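Local coordinates for protein acetyltransferase (Elizabethkingia anophelis, PDB 6AO7) that binds acetyl-CoA and, as a GNAT-family acetyltransferase, probably transfers its acetyl group to an acceptor substrate, at residues A[59-64]-A[92-97]. Residues are numbered along the deposited sequence; the frame is centred on the assembly and turned at random.
Sequences GCYVLY and LKDVIL
Y61 reaches from its strand to helix 87-101 and meets it twice, through its hydroxyl and through one ring face. The side chain leaves the strand toward the helix, and chi1 of 63°, with CG flanked by N and C, sets the ring so that its hydroxyl meets D94. There Y61 OH donates a hydrogen bond to D94 OD2, 2.7 Å away, arriving on the anti side of the carboxylate and 16° out of its plane. D94 OD2 also forms a salt bridge with K98; serving two donors probably helps keep the carboxylate ionised. Tyrosine suits this place because its ring packs within the core while its hydroxyl reaches a partly exposed acid. The V95 CG2 methyl packs on that ring face, CH-pi in kind, though its exact closeness is doubtful. V62 points the other way and packs on L29, Y42 and L43 of the helices behind the sheet. L63 returns to the helix side, its CD2 3.6 Å from V95 CG1; the branched valine thus serves both strand residues, one methyl each. The axes of segments 59-64 and 92-97 run 29° from parallel and approach to 10.0 Å, in the layered alpha/beta GNAT fold. L107 of strand 106-112 touches both L63 and V95, while I73 of strand 70-78 also meets V95.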
loop_
_atom_site.group_PDB
_atom_site.type_symbol
_atom_site.label_atom_id
_atom_site.label_comp_id
_atom_site.label_asym_id
_atom_site.label_seq_id
_atom_site.Cartn_x
_atom_site.Cartn_y
_atom_site.Cartn_z
ATOM N N GLY A 59 8.686 17.786 -15.567
ATOM C CA GLY A 59 8.422 17.270 -14.237
ATOM C C GLY A 59 8.738 18.337 -13.220
ATOM O O GLY A 59 9.353 19.362 -13.539
ATOM N N CYS A 60 8.311 18.077 -11.982
ATOM C CA CYS A 60 8.475 19.048 -10.903
ATOM C C CYS A 60 8.255 18.361 -9.570
ATOM O O CYS A 60 7.627 17.299 -9.495
ATOM C CB CYS A 60 7.496 20.222 -11.044
ATOM S SG CYS A 60 5.748 19.723 -10.995
ATOM N N TYR A 61 8.766 18.992 -8.514
ATOM C CA TYR A 61 8.390 18.610 -7.158
ATOM C C TYR A 61 8.424 19.843 -6.251
ATOM O O TYR A 61 9.064 20.855 -6.557
ATOM C CB TYR A 61 9.283 17.492 -6.595
ATOM C CG TYR A 61 10.755 17.806 -6.419
ATOM C CD1 TYR A 61 11.218 18.500 -5.293
ATOM C CD2 TYR A 61 11.699 17.350 -7.344
ATOM C CE1 TYR A 61 12.568 18.743 -5.109
ATOM C CE2 TYR A 61 13.063 17.591 -7.165
ATOM C CZ TYR A 61 13.487 18.289 -6.043
ATOM O OH TYR A 61 14.829 18.528 -5.840
ATOM N N VAL A 62 7.700 19.739 -5.138
ATOM C CA VAL A 62 7.626 20.784 -4.122
ATOM C C VAL A 62 8.049 20.192 -2.781
ATOM O O VAL A 62 7.473 19.184 -2.329
ATOM C CB VAL A 62 6.213 21.373 -4.012
ATOM C CG1 VAL A 62 6.167 22.405 -2.875
ATOM C CG2 VAL A 62 5.784 21.961 -5.343
ATOM N N LEU A 63 9.044 20.818 -2.149
ATOM C CA LEU A 63 9.463 20.487 -0.793
ATOM C C LEU A 63 8.821 21.458 0.184
ATOM O O LEU A 63 8.853 22.671 -0.035
ATOM C CB LEU A 63 10.981 20.560 -0.653
ATOM C CG LEU A 63 11.769 19.334 -1.088
ATOM C CD1 LEU A 63 13.233 19.650 -1.052
ATOM C CD2 LEU A 63 11.449 18.153 -0.147
ATOM N N TYR A 64 8.286 20.922 1.282
ATOM C CA TYR A 64 7.462 21.685 2.219
ATOM C C TYR A 64 7.877 21.350 3.646
ATOM O O TYR A 64 7.447 20.321 4.193
ATOM C CB TYR A 64 5.985 21.365 2.002
ATOM C CG TYR A 64 5.031 21.954 3.022
ATOM C CD1 TYR A 64 4.508 21.180 4.048
ATOM C CD2 TYR A 64 4.632 23.283 2.931
ATOM C CE1 TYR A 64 3.617 21.720 4.970
ATOM C CE2 TYR A 64 3.745 23.833 3.844
ATOM C CZ TYR A 64 3.241 23.049 4.860
ATOM O OH TYR A 64 2.362 23.598 5.765
ATOM N N LEU A 92 13.105 11.659 -7.377
ATOM C CA LEU A 92 13.156 11.285 -5.968
ATOM C C LEU A 92 14.585 11.303 -5.430
ATOM O O LEU A 92 14.824 11.761 -4.303
ATOM C CB LEU A 92 12.512 9.912 -5.759
ATOM C CG LEU A 92 10.986 9.873 -5.912
ATOM C CD1 LEU A 92 10.499 8.442 -5.975
ATOM C CD2 LEU A 92 10.344 10.610 -4.738
ATOM N N LYS A 93 15.544 10.804 -6.216
ATOM C CA LYS A 93 16.956 10.892 -5.845
ATOM C C LYS A 93 17.388 12.336 -5.631
ATOM O O LYS A 93 18.178 12.630 -4.722
ATOM C CB LYS A 93 17.824 10.251 -6.933
ATOM N N ASP A 94 16.920 13.246 -6.490
ATOM C CA ASP A 94 17.299 14.645 -6.352
ATOM C C ASP A 94 16.679 15.262 -5.105
ATOM O O ASP A 94 17.334 16.045 -4.415
ATOM C CB ASP A 94 16.899 15.420 -7.606
ATOM C CG ASP A 94 17.548 16.778 -7.676
ATOM O OD1 ASP A 94 18.733 16.831 -8.057
ATOM O OD2 ASP A 94 16.886 17.786 -7.347
ATOM N N VAL A 95 15.424 14.911 -4.791
ATOM C CA VAL A 95 14.787 15.425 -3.576
ATOM C C VAL A 95 15.578 15.012 -2.346
ATOM O O VAL A 95 15.785 15.815 -1.424
ATOM C CB VAL A 95 13.336 14.931 -3.456
ATOM C CG1 VAL A 95 12.726 15.436 -2.143
ATOM C CG2 VAL A 95 12.518 15.367 -4.623
ATOM N N ILE A 96 15.991 13.740 -2.299
ATOM C CA ILE A 96 16.732 13.208 -1.162
ATOM C C ILE A 96 18.003 14.008 -0.928
ATOM O O ILE A 96 18.362 14.317 0.217
ATOM C CB ILE A 96 17.047 11.716 -1.385
ATOM C CG1 ILE A 96 15.768 10.876 -1.349
ATOM C CG2 ILE A 96 18.059 11.234 -0.361
ATOM C CD1 ILE A 96 15.964 9.424 -1.815
ATOM N N LEU A 97 18.703 14.369 -2.005
ATOM C CA LEU A 97 19.923 15.152 -1.839
ATOM C C LEU A 97 19.611 16.570 -1.368
ATOM O O LEU A 97 20.305 17.106 -0.498
ATOM C CB LEU A 97 20.717 15.177 -3.141
ATOM C CG LEU A 97 22.174 15.614 -2.967
ATOM C CD1 LEU A 97 23.097 14.629 -3.667
ATOM C CD2 LEU A 97 22.410 17.034 -3.474
#